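Local coordinates for protein polyketide synthase PksR (Bacillus subtilis, PDB 4U3V) that takes part in making the antibiotic polyketide bacillaene, here through its double-hotdog enoyl-isomerase domain, which probably shifts a double bond in carrier-bound intermediates, at residues Q34-D38 against I89-E93; V107-M113 against P124-C130; I215-L219 against M260-D264; A56-S60 against L81-I87. All blocks are in the same frame, centred on the assembly; numbering follows the deposited sequence.

Interaction 1 (Q34-D38 against I89-E93)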
loop_
_atom_site.group_PDB
_atom_site.type_symbol
_atom_site.label_atom_id
_atom_site.label_comp_id
_atom_site.label_asym_id
_atom_site.label_seq_id
_atom_site.Cartn_x
_atom_site.Cartn_y
_atom_site.Cartn_z
ATOM N N GLN A 34 -14.347 -6.384 6.811
ATOM C CA GLN A 34 -14.934 -7.518 6.077
ATOM C C GLN A 34 -15.006 -7.104 4.620
ATOM O O GLN A 34 -15.329 -5.962 4.301
ATOM C CB GLN A 34 -16.374 -7.805 6.516
ATOM C CG GLN A 34 -16.557 -8.261 7.935
ATOM C CD GLN A 34 -17.912 -8.924 8.109
ATOM O OE1 GLN A 34 -18.836 -8.678 7.339
ATOM N NE2 GLN A 34 -18.021 -9.761 9.120
ATOM N N PHE A 35 -14.763 -8.067 3.737
ATOM C CA PHE A 35 -14.752 -7.780 2.289
ATOM C C PHE A 35 -15.613 -8.820 1.589
ATOM O O PHE A 35 -15.468 -10.018 1.823
ATOM C CB PHE A 35 -13.329 -7.848 1.731
ATOM C CG PHE A 35 -12.454 -6.766 2.248
ATOM C CD1 PHE A 35 -12.490 -5.517 1.652
ATOM C CD2 PHE A 35 -11.729 -6.941 3.425
ATOM C CE1 PHE A 35 -11.714 -4.455 2.163
ATOM C CE2 PHE A 35 -10.967 -5.881 3.936
ATOM C CZ PHE A 35 -10.975 -4.646 3.318
ATOM N N THR A 36 -16.514 -8.348 0.742
ATOM C CA THR A 36 -17.473 -9.271 0.096
ATOM C C THR A 36 -17.194 -9.378 -1.421
ATOM O O THR A 36 -16.633 -8.477 -2.043
ATOM C CB THR A 36 -18.912 -8.807 0.369
ATOM O OG1 THR A 36 -19.834 -9.835 -0.037
ATOM C CG2 THR A 36 -19.224 -7.535 -0.369
ATOM N N TYR A 37 -17.563 -10.504 -2.024
ATOM C CA TYR A 37 -17.204 -10.787 -3.414
ATOM C C TYR A 37 -17.598 -9.634 -4.313
ATOM O O TYR A 37 -16.854 -9.251 -5.221
ATOM C CB TYR A 37 -17.921 -12.060 -3.897
ATOM C CG TYR A 37 -17.568 -12.482 -5.302
ATOM C CD1 TYR A 37 -16.346 -13.113 -5.573
ATOM C CD2 TYR A 37 -18.496 -12.366 -6.343
ATOM C CE1 TYR A 37 -16.028 -13.550 -6.849
ATOM C CE2 TYR A 37 -18.162 -12.759 -7.637
ATOM C CZ TYR A 37 -16.938 -13.356 -7.873
ATOM O OH TYR A 37 -16.618 -13.838 -9.130
ATOM N N ASP A 38 -18.800 -9.120 -4.115
ATOM C CA ASP A 38 -19.394 -8.238 -5.117
ATOM C C ASP A 38 -19.061 -6.750 -4.974
ATOM O O ASP A 38 -19.473 -5.967 -5.812
ATOM C CB ASP A 38 -20.914 -8.391 -5.152
ATOM C CG ASP A 38 -21.362 -9.685 -5.808
ATOM O OD1 ASP A 38 -20.584 -10.269 -6.591
ATOM O OD2 ASP A 38 -22.502 -10.121 -5.532
ATOM N N ILE A 89 -11.336 -14.362 -2.801
ATOM C CA ILE A 89 -12.710 -14.267 -2.396
ATOM C C ILE A 89 -13.554 -14.871 -3.503
ATOM O O ILE A 89 -13.411 -14.485 -4.669
ATOM C CB ILE A 89 -13.101 -12.805 -2.233
ATOM C CG1 ILE A 89 -12.092 -12.141 -1.261
ATOM C CG2 ILE A 89 -14.513 -12.657 -1.710
ATOM C CD1 ILE A 89 -12.585 -10.849 -0.679
ATOM N N LYS A 90 -14.310 -15.911 -3.158
ATOM C CA LYS A 90 -15.132 -16.581 -4.171
ATOM C C LYS A 90 -16.539 -16.047 -4.161
ATOM O O LYS A 90 -16.963 -15.393 -3.226
ATOM C CB LYS A 90 -15.145 -18.096 -3.957
ATOM C CG LYS A 90 -13.774 -18.728 -4.032
ATOM C CD LYS A 90 -13.805 -20.199 -3.683
ATOM C CE LYS A 90 -12.446 -20.823 -3.943
ATOM N NZ LYS A 90 -11.791 -20.281 -5.171
ATOM N N GLN A 91 -17.271 -16.321 -5.234
ATOM C CA GLN A 91 -18.631 -15.898 -5.348
ATOM C C GLN A 91 -19.452 -16.228 -4.102
ATOM O O GLN A 91 -19.322 -17.305 -3.531
ATOM C CB GLN A 91 -19.260 -16.610 -6.560
ATOM C CG GLN A 91 -20.582 -15.985 -6.966
ATOM C CD GLN A 91 -21.163 -16.750 -8.127
ATOM O OE1 GLN A 91 -20.415 -17.423 -8.826
ATOM N NE2 GLN A 91 -22.497 -16.722 -8.285
ATOM N N GLY A 92 -20.277 -15.282 -3.678
ATOM C CA GLY A 92 -21.060 -15.442 -2.453
ATOM C C GLY A 92 -20.355 -15.291 -1.105
ATOM O O GLY A 92 -21.012 -15.313 -0.068
ATOM N N GLU A 93 -19.026 -15.234 -1.098
ATOM C CA GLU A 93 -18.263 -15.195 0.165
ATOM C C GLU A 93 -18.062 -13.786 0.736
ATOM O O GLU A 93 -17.996 -12.761 -0.005
ATOM C CB GLU A 93 -16.887 -15.859 0.006
ATOM C CG GLU A 93 -16.964 -17.338 -0.342
ATOM C CD GLU A 93 -15.614 -17.988 -0.481
ATOM O OE1 GLU A 93 -14.590 -17.265 -0.650
ATOM O OE2 GLU A 93 -15.578 -19.241 -0.371
#
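Phe35, near the end of strand 31-36, meets 89-93 through its CB, which lies 3.9 Å from CD1 of Ile89; its ring leads the other way and stacks on His199, a residue of the C-terminal hotdog. CB of Thr36 points away from 89-93, yet Thr36 CA makes a CH...O contact of 3.5 Å with Glu93 O. That carbonyl is also the acceptor for Tyr37 N at 3.1 Å, with the donor nearly in line with the C=O bond although the angle at the hydrogen is only 144°. With CG anti to the backbone N (chi1 -177°), Tyr37 lays its ring across the type II turn Lys90-Glu93. Gln91 CA sits over the middle of one ring face, 3.5 Å from the centroid and 9° off the normal, a CH-pi contact, while Ile89 O comes up to the ring edge in its plane. Glu93 N to Lys90 O closes the turn, and Lys90 N also bonds Glu93 OE1 at 2.9 Å, from above the carboxylate plane. Arg51 makes a cation-pi contact with the Tyr37 ring. The turn is therefore held to Tyr37 by one bent backbone bond and by CH-pi and van der Waals contact of its peptides with the ring.

Interaction 2 (V107-M113 against P124-C130)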
loop_
_atom_site.group_PDB
_atom_site.type_symbol
_atom_site.label_atom_id
_atom_site.label_comp_id
_atom_site.label_asym_id
_atom_site.label_seq_id
_atom_site.Cartn_x
_atom_site.Cartn_y
_atom_site.Cartn_z
ATOM N N VAL A 107 9.343 -5.968 21.244
ATOM C CA VAL A 107 8.494 -5.458 20.156
ATOM C C VAL A 107 7.030 -5.904 20.180
ATOM O O VAL A 107 6.695 -7.016 20.623
ATOM C CB VAL A 107 9.088 -5.719 18.748
ATOM C CG1 VAL A 107 10.164 -4.687 18.415
ATOM C CG2 VAL A 107 9.610 -7.148 18.611
ATOM N N ILE A 108 6.173 -5.030 19.655
ATOM C CA ILE A 108 4.773 -5.351 19.383
ATOM C C ILE A 108 4.621 -5.936 17.981
ATOM O O ILE A 108 4.836 -5.248 16.982
ATOM C CB ILE A 108 3.890 -4.098 19.491
ATOM C CG1 ILE A 108 4.185 -3.347 20.805
ATOM C CG2 ILE A 108 2.422 -4.487 19.388
ATOM C CD1 ILE A 108 3.960 -1.843 20.741
ATOM N N GLU A 109 4.266 -7.207 17.921
ATOM C CA GLU A 109 3.999 -7.876 16.664
ATOM C C GLU A 109 2.513 -7.769 16.272
ATOM O O GLU A 109 1.620 -8.000 17.092
ATOM C CB GLU A 109 4.422 -9.327 16.800
ATOM C CG GLU A 109 4.257 -10.177 15.565
ATOM C CD GLU A 109 5.059 -11.458 15.663
ATOM O OE1 GLU A 109 5.931 -11.536 16.554
ATOM O OE2 GLU A 109 4.815 -12.385 14.862
ATOM N N LEU A 110 2.245 -7.455 15.005
ATOM C CA LEU A 110 0.868 -7.418 14.505
ATOM C C LEU A 110 0.631 -8.651 13.646
ATOM O O LEU A 110 1.403 -8.931 12.733
ATOM C CB LEU A 110 0.630 -6.171 13.647
ATOM C CG LEU A 110 0.782 -4.814 14.343
ATOM C CD1 LEU A 110 0.706 -3.688 13.324
ATOM C CD2 LEU A 110 -0.248 -4.631 15.442
ATOM N N GLN A 111 -0.442 -9.382 13.927
ATOM C CA GLN A 111 -0.874 -10.443 13.049
ATOM C C GLN A 111 -2.204 -10.090 12.371
ATOM O O GLN A 111 -3.211 -9.902 13.035
ATOM C CB GLN A 111 -1.080 -11.715 13.850
ATOM C CG GLN A 111 0.206 -12.235 14.442
ATOM C CD GLN A 111 0.222 -13.738 14.471
ATOM O OE1 GLN A 111 0.051 -14.341 15.530
ATOM N NE2 GLN A 111 0.338 -14.354 13.298
ATOM N N ILE A 112 -2.181 -9.965 11.057
ATOM C CA ILE A 112 -3.403 -9.744 10.304
ATOM C C ILE A 112 -3.901 -11.098 9.852
ATOM O O ILE A 112 -3.283 -11.753 9.001
ATOM C CB ILE A 112 -3.163 -8.874 9.043
ATOM C CG1 ILE A 112 -2.366 -7.599 9.359
ATOM C CG2 ILE A 112 -4.489 -8.548 8.388
ATOM C CD1 ILE A 112 -2.892 -6.819 10.521
ATOM N N MET A 113 -5.054 -11.502 10.387
ATOM C CA MET A 113 -5.599 -12.836 10.138
ATOM C C MET A 113 -6.873 -12.691 9.340
ATOM O O MET A 113 -7.572 -11.676 9.431
ATOM C CB MET A 113 -5.958 -13.527 11.474
ATOM C CG MET A 113 -4.906 -13.378 12.565
ATOM S SD MET A 113 -3.564 -14.525 12.214
ATOM C CE MET A 113 -4.316 -16.135 12.512
ATOM N N PRO A 124 -3.109 -16.629 9.003
ATOM C CA PRO A 124 -2.371 -15.371 8.799
ATOM C C PRO A 124 -2.318 -14.881 7.331
ATOM O O PRO A 124 -2.088 -15.678 6.387
ATOM C CB PRO A 124 -0.975 -15.669 9.381
ATOM C CG PRO A 124 -0.848 -17.154 9.285
ATOM C CD PRO A 124 -2.236 -17.716 9.505
ATOM N N ALA A 125 -2.695 -13.622 7.129
ATOM C CA ALA A 125 -2.575 -12.972 5.832
ATOM C C ALA A 125 -1.271 -12.168 5.778
ATOM O O ALA A 125 -0.627 -12.082 4.714
ATOM C CB ALA A 125 -3.763 -12.033 5.614
ATOM N N ALA A 126 -0.943 -11.519 6.893
ATOM C CA ALA A 126 0.270 -10.649 6.976
ATOM C C ALA A 126 0.790 -10.570 8.387
ATOM O O ALA A 126 0.040 -10.745 9.328
ATOM C CB ALA A 126 -0.048 -9.229 6.456
ATOM N N ILE A 127 2.079 -10.247 8.532
ATOM C CA ILE A 127 2.676 -10.086 9.843
ATOM C C ILE A 127 3.594 -8.894 9.765
ATOM O O ILE A 127 4.126 -8.589 8.690
ATOM C CB ILE A 127 3.474 -11.349 10.247
ATOM C CG1 ILE A 127 4.574 -11.645 9.222
ATOM C CG2 ILE A 127 2.533 -12.541 10.369
ATOM C CD1 ILE A 127 5.935 -11.955 9.824
ATOM N N GLY A 128 3.618 -8.123 10.843
ATOM C CA GLY A 128 4.557 -6.991 10.973
ATOM C C GLY A 128 4.826 -6.600 12.418
ATOM O O GLY A 128 4.479 -7.344 13.356
ATOM N N GLN A 129 5.347 -5.390 12.597
ATOM C CA GLN A 129 5.591 -4.833 13.915
ATOM C C GLN A 129 5.130 -3.405 13.903
ATOM O O GLN A 129 5.078 -2.773 12.845
ATOM C CB GLN A 129 7.083 -4.882 14.240
ATOM C CG GLN A 129 7.616 -6.301 14.373
ATOM C CD GLN A 129 9.116 -6.339 14.564
ATOM O OE1 GLN A 129 9.726 -5.342 14.936
ATOM N NE2 GLN A 129 9.722 -7.472 14.253
ATOM N N CYS A 130 4.756 -2.876 15.059
ATOM C CA CYS A 130 4.559 -1.434 15.118
ATOM C C CYS A 130 5.239 -0.852 16.326
ATOM O O CYS A 130 5.574 -1.581 17.252
ATOM C CB CYS A 130 3.091 -1.019 15.035
ATOM S SG CYS A 130 2.046 -1.641 16.391
HETATM O O HOH W 1 7.566 -2.978 18.061
#
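A beta hairpin of the N-terminal hotdog pairs Ile112 with a classic beta bulge formed by Ala125 and Ala126, where strand 121-132 turns a corner beside strand 108-116. Ile112 O accepts two amides there, Ala125 N at 2.7 Å, almost in line with the carbonyl, and Ala126 N at 3.2 Å, on a lone pair. From the bulge onward the pairing is regular antiparallel: Leu110 and Gly128 exchange both backbone bonds, and Glu109 and Gln129 form the next non-hydrogen-bonded pair. On one face Leu110 and Ile112 point toward helix 56-69, where Leu110 packs on Ala62 and Ala65. Cys130 shares that face. Its SG stands between the backbone N and the carbonyl carbon (chi1 62°), which brings it against both methyls of Leu110, with CD2 3.9 Å away. Ile112 CG1 lies alongside the methyl of Ala126. The opposite face carries Glu109, Gln111, Ile127 and Gln129; there the bent chain of Gln111 brings NE2 to 4.1 Å from Ile127 CG2. Beyond the bulge, Met113 folds back at chi2 and chi3 (-78° and -69°) and crosses Pro124, SD 3.7 Å from Pro124 CA. At the far end a water links the strands, accepting from Ile108 N at 2.9 Å and donating to Cys130 O.

Interaction 3 (I215-L219 against M260-D264)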
loop_
_atom_site.group_PDB
_atom_site.type_symbol
_atom_site.label_atom_id
_atom_site.label_comp_id
_atom_site.label_asym_id
_atom_site.label_seq_id
_atom_site.Cartn_x
_atom_site.Cartn_y
_atom_site.Cartn_z
ATOM N N ILE A 215 4.929 2.011 -9.401
ATOM C CA ILE A 215 6.070 1.103 -9.569
ATOM C C ILE A 215 5.966 0.260 -10.856
ATOM O O ILE A 215 6.920 0.109 -11.596
ATOM C CB ILE A 215 6.274 0.238 -8.304
ATOM C CG1 ILE A 215 6.815 1.108 -7.161
ATOM C CG2 ILE A 215 7.236 -0.918 -8.612
ATOM C CD1 ILE A 215 6.654 0.549 -5.782
ATOM N N LEU A 216 4.797 -0.295 -11.138
ATOM C CA LEU A 216 4.627 -1.024 -12.384
ATOM C C LEU A 216 4.891 -0.160 -13.604
ATOM O O LEU A 216 5.486 -0.636 -14.581
ATOM C CB LEU A 216 3.231 -1.652 -12.496
ATOM C CG LEU A 216 2.899 -2.684 -11.420
ATOM C CD1 LEU A 216 1.443 -3.115 -11.532
ATOM C CD2 LEU A 216 3.830 -3.876 -11.550
ATOM N N SER A 217 4.460 1.103 -13.547
ATOM C CA SER A 217 4.735 2.060 -14.616
ATOM C C SER A 217 6.234 2.353 -14.781
ATOM O O SER A 217 6.753 2.410 -15.894
ATOM C CB SER A 217 3.993 3.392 -14.333
ATOM O OG SER A 217 2.580 3.189 -14.277
ATOM N N PHE A 218 6.931 2.420 -13.658
ATOM C CA PHE A 218 8.401 2.532 -13.676
ATOM C C PHE A 218 9.014 1.328 -14.393
ATOM O O PHE A 218 9.886 1.483 -15.251
ATOM C CB PHE A 218 8.942 2.640 -12.240
ATOM C CG PHE A 218 10.447 2.477 -12.134
ATOM C CD1 PHE A 218 11.298 3.497 -12.549
ATOM C CD2 PHE A 218 11.016 1.311 -11.652
ATOM C CE1 PHE A 218 12.679 3.334 -12.535
ATOM C CE2 PHE A 218 12.398 1.133 -11.631
ATOM C CZ PHE A 218 13.241 2.137 -12.082
ATOM N N LEU A 219 8.576 0.123 -14.016
ATOM C CA LEU A 219 9.211 -1.113 -14.517
ATOM C C LEU A 219 8.901 -1.354 -15.998
ATOM O O LEU A 219 9.570 -2.134 -16.642
ATOM C CB LEU A 219 8.745 -2.324 -13.682
ATOM C CG LEU A 219 9.329 -2.245 -12.252
ATOM C CD1 LEU A 219 8.636 -3.173 -11.283
ATOM C CD2 LEU A 219 10.841 -2.459 -12.206
ATOM N N MET A 260 14.297 -9.745 -6.130
ATOM C CA MET A 260 13.436 -8.838 -5.365
ATOM C C MET A 260 13.823 -7.402 -5.746
ATOM O O MET A 260 15.000 -7.039 -5.743
ATOM C CB MET A 260 13.655 -9.023 -3.873
ATOM C CG MET A 260 13.384 -10.450 -3.372
ATOM S SD MET A 260 11.628 -10.852 -3.528
ATOM C CE MET A 260 10.914 -9.440 -2.699
ATOM N N LEU A 261 12.823 -6.563 -5.939
ATOM C CA LEU A 261 13.077 -5.163 -6.272
ATOM C C LEU A 261 12.462 -4.358 -5.134
ATOM O O LEU A 261 11.268 -4.480 -4.875
ATOM C CB LEU A 261 12.337 -4.788 -7.572
ATOM C CG LEU A 261 12.909 -5.502 -8.800
ATOM C CD1 LEU A 261 11.864 -5.534 -9.920
ATOM C CD2 LEU A 261 14.111 -4.716 -9.252
ATOM N N LEU A 262 13.265 -3.533 -4.473
ATOM C CA LEU A 262 12.774 -2.751 -3.321
ATOM C C LEU A 262 12.893 -1.262 -3.650
ATOM O O LEU A 262 13.876 -0.804 -4.275
ATOM C CB LEU A 262 13.592 -3.024 -2.053
ATOM C CG LEU A 262 13.132 -4.268 -1.274
ATOM C CD1 LEU A 262 13.421 -5.558 -2.026
ATOM C CD2 LEU A 262 13.730 -4.306 0.131
ATOM N N PHE A 263 11.889 -0.514 -3.211
ATOM C CA PHE A 263 11.734 0.899 -3.552
ATOM C C PHE A 263 11.540 1.689 -2.279
ATOM O O PHE A 263 10.929 1.214 -1.325
ATOM C CB PHE A 263 10.465 1.091 -4.452
ATOM C CG PHE A 263 10.569 0.424 -5.768
ATOM C CD1 PHE A 263 11.076 1.121 -6.856
ATOM C CD2 PHE A 263 10.263 -0.930 -5.896
ATOM C CE1 PHE A 263 11.219 0.487 -8.087
ATOM C CE2 PHE A 263 10.466 -1.586 -7.120
ATOM C CZ PHE A 263 10.915 -0.868 -8.213
ATOM N N ASP A 264 12.024 2.922 -2.270
ATOM C CA ASP A 264 11.559 3.904 -1.291
ATOM C C ASP A 264 10.467 4.788 -1.877
ATOM O O ASP A 264 10.478 5.123 -3.064
ATOM C CB ASP A 264 12.736 4.754 -0.744
ATOM C CG ASP A 264 13.626 3.976 0.218
ATOM O OD1 ASP A 264 13.340 2.786 0.529
ATOM O OD2 ASP A 264 14.667 4.549 0.653
#
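The axes of helix segment 215-219 and strand segment 260-264 pass 11.5 Å apart at 120°, the CA atoms of Ile215 and Phe263 being the nearest across the contact. Side chains alone bridge it, with no hydrogen bond between the segments. The Phe263 ring, placed with CG anti to the carbonyl carbon (chi1 -65°), projects from the strand to the helix and is met by three residues. Ile215 lies over one face: its CG2 is 3.9 Å from the ring centroid and displaced toward the rim, a CH-pi contact, and its CD1 reaches over the inner part of the ring, 3.9 Å from Phe263 CG. One turn later Phe218 comes in at the edge, CD2 3.7 Å from Phe263 CE1, the two ring planes 80° apart. Leu219 CD2 also comes to the edge, 4.3 Å from Phe263 CZ, and meets Leu261 CD1 tip to tip at 4.0 Å. Around the same residues, Ile251 and Leu253 of strand 247-257 touch Phe263, and Phe222 meets Phe218 edge-to-face. In the hotdog arrangement, helix 205-219 is the central helix of the C-terminal unit, wrapped by its curved sheet. With all five touching residues buried and apolar, the contact rests on burial and shape, not on polar bonds.

Interaction 4 (A56-S60 against L81-I87)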
loop_
_atom_site.group_PDB
_atom_site.type_symbol
_atom_site.label_atom_id
_atom_site.label_comp_id
_atom_site.label_asym_id
_atom_site.label_seq_id
_atom_site.Cartn_x
_atom_site.Cartn_y
_atom_site.Cartn_z
ATOM N N ALA A 56 -2.253 -4.062 -0.574
ATOM C CA ALA A 56 -2.361 -2.736 0.054
ATOM C C ALA A 56 -3.258 -2.679 1.309
ATOM O O ALA A 56 -3.109 -1.784 2.150
ATOM C CB ALA A 56 -2.816 -1.717 -1.012
ATOM N N THR A 57 -4.225 -3.600 1.402
ATOM C CA THR A 57 -5.117 -3.659 2.533
ATOM C C THR A 57 -4.337 -3.782 3.836
ATOM O O THR A 57 -4.691 -3.219 4.855
ATOM C CB THR A 57 -6.095 -4.848 2.377
ATOM O OG1 THR A 57 -6.726 -4.781 1.075
ATOM C CG2 THR A 57 -7.183 -4.778 3.454
ATOM N N TYR A 58 -3.291 -4.592 3.817
ATOM C CA TYR A 58 -2.654 -5.025 5.066
ATOM C C TYR A 58 -1.942 -3.911 5.824
ATOM O O TYR A 58 -2.073 -3.836 7.055
ATOM C CB TYR A 58 -1.719 -6.200 4.808
ATOM C CG TYR A 58 -2.379 -7.325 4.098
ATOM C CD1 TYR A 58 -3.583 -7.824 4.568
ATOM C CD2 TYR A 58 -1.800 -7.915 2.967
ATOM C CE1 TYR A 58 -4.243 -8.816 3.888
ATOM C CE2 TYR A 58 -2.449 -8.936 2.295
ATOM C CZ TYR A 58 -3.661 -9.385 2.773
ATOM O OH TYR A 58 -4.324 -10.395 2.139
ATOM N N GLY A 59 -1.195 -3.052 5.118
ATOM C CA GLY A 59 -0.515 -1.923 5.795
ATOM C C GLY A 59 -1.553 -0.981 6.421
ATOM O O GLY A 59 -1.369 -0.472 7.538
ATOM N N SER A 60 -2.691 -0.799 5.737
ATOM C CA SER A 60 -3.729 0.074 6.319
ATOM C C SER A 60 -4.324 -0.500 7.623
ATOM O O SER A 60 -4.603 0.259 8.574
ATOM C CB SER A 60 -4.849 0.309 5.304
ATOM O OG SER A 60 -4.341 1.102 4.191
ATOM N N LEU A 81 6.753 -5.528 7.580
ATOM C CA LEU A 81 5.429 -6.022 7.146
ATOM C C LEU A 81 5.627 -6.984 5.976
ATOM O O LEU A 81 6.234 -6.649 4.928
ATOM C CB LEU A 81 4.575 -4.826 6.724
ATOM C CG LEU A 81 3.166 -5.134 6.230
ATOM C CD1 LEU A 81 2.349 -5.744 7.377
ATOM C CD2 LEU A 81 2.536 -3.836 5.679
ATOM N N SER A 82 5.186 -8.205 6.174
ATOM C CA SER A 82 5.403 -9.277 5.228
ATOM C C SER A 82 4.053 -9.906 4.874
ATOM O O SER A 82 3.227 -10.089 5.760
ATOM C CB SER A 82 6.326 -10.303 5.900
ATOM O OG SER A 82 6.282 -11.523 5.240
ATOM N N TYR A 83 3.810 -10.161 3.583
ATOM C CA TYR A 83 2.529 -10.695 3.098
ATOM C C TYR A 83 2.682 -12.201 3.032
ATOM O O TYR A 83 3.583 -12.721 2.356
ATOM C CB TYR A 83 2.149 -10.144 1.699
ATOM C CG TYR A 83 2.084 -8.615 1.644
ATOM C CD1 TYR A 83 1.897 -7.860 2.805
ATOM C CD2 TYR A 83 2.266 -7.936 0.443
ATOM C CE1 TYR A 83 1.897 -6.464 2.781
ATOM C CE2 TYR A 83 2.208 -6.551 0.396
ATOM C CZ TYR A 83 2.112 -5.821 1.554
ATOM O OH TYR A 83 2.094 -4.446 1.490
ATOM N N ILE A 84 1.856 -12.900 3.797
ATOM C CA ILE A 84 2.046 -14.327 4.008
ATOM C C ILE A 84 1.325 -15.143 2.941
ATOM O O ILE A 84 1.886 -16.082 2.344
ATOM C CB ILE A 84 1.575 -14.716 5.436
ATOM C CG1 ILE A 84 2.478 -14.059 6.454
ATOM C CG2 ILE A 84 1.595 -16.239 5.610
ATOM C CD1 ILE A 84 3.946 -14.122 6.087
ATOM N N SER A 85 0.076 -14.793 2.694
ATOM C CA SER A 85 -0.808 -15.631 1.900
ATOM C C SER A 85 -1.821 -14.723 1.201
ATOM O O SER A 85 -2.403 -13.846 1.838
ATOM C CB SER A 85 -1.535 -16.608 2.828
ATOM O OG SER A 85 -2.698 -17.125 2.207
ATOM N N PRO A 86 -2.002 -14.897 -0.117
ATOM C CA PRO A 86 -3.042 -14.093 -0.758
ATOM C C PRO A 86 -4.416 -14.547 -0.291
ATOM O O PRO A 86 -4.608 -15.729 0.037
ATOM C CB PRO A 86 -2.867 -14.392 -2.245
ATOM C CG PRO A 86 -2.096 -15.684 -2.305
ATOM C CD PRO A 86 -1.273 -15.769 -1.061
ATOM N N ILE A 87 -5.363 -13.621 -0.254
ATOM C CA ILE A 87 -6.726 -13.963 0.086
ATOM C C ILE A 87 -7.589 -13.937 -1.148
ATOM O O ILE A 87 -7.827 -12.877 -1.720
ATOM C CB ILE A 87 -7.299 -12.991 1.105
ATOM C CG1 ILE A 87 -6.450 -13.001 2.380
ATOM C CG2 ILE A 87 -8.756 -13.303 1.387
ATOM C CD1 ILE A 87 -6.971 -12.031 3.418
HETATM O O HOH W 2 -4.414 -10.876 -0.600
HETATM O O HOH W 3 0.004 -3.233 2.617
#
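Tyr58, on the first turn of helix 56-69, packs against Tyr83 and Ile87 in a buried helix-to-sheet contact, part aromatic and part water-bridged, about 9 Å from the centre of the chain. The short axes of 56-60 and 81-83 come within 9.4 Å. Tyr58 has CG anti to the carbonyl carbon (chi1 -53°), and its ring slants against that of Tyr83: CD2 approaches Tyr83 CD1 to 3.7 Å, the centroids are 5.5 Å apart and the planes make 57°. Further along, the phenol oxygen runs up against the loop after the strand. Tyr58 OH lies 3.4 Å from CD1 of Ile87, which sits at the edge of the Tyr58 ring and near its plane. This is the hotdog arrangement, a long helix wrapped by an antiparallel sheet; the helix belongs to the N-terminal hotdog, and Tyr58 also rests on Ile112, Ala125 and Ala126 of the sheet strands around it. Leu81, CG anti to the backbone N, sets CD2 3.6 Å from Gly59 CA. With no direct hydrogen bond between the segments, two waters bridge them. One links Tyr58 OH to Ile87 N, accepting from that amide. The other accepts from Gly59 N at 2.8 Å and lies 2.7 Å from Tyr83 OH, carrying the tie from helix backbone to strand side chain. Ser85 O, by contrast, is buried by the contact without a partner in the model, the Tyr58 hydroxyl staying 4.0 Å from it.

In the fold
Interactions 1, 4 and 2 belong to the N-terminal hotdog, and interaction 3 to the C-terminal one. Along the chain, interaction 4 is nested inside the loop closed by interaction 1, interaction 2 follows, and interaction 3 comes last. Interactions 2 and 4 are neighbours, centres about 9 Å apart, since strands 121-132 and 75-83 run side by side, with probable backbone hydrogen bonds between 124-130 and 81-87. Interaction 1 lies about 17 Å from interaction 4 between centres and touches it through Phe35 and Thr57. Interactions 3 and 4 have centres about 17 Å apart and do not touch. Each hotdog thus has its own helix-to-sheet core, and the two together make the double-hotdog enoyl-isomerase domain.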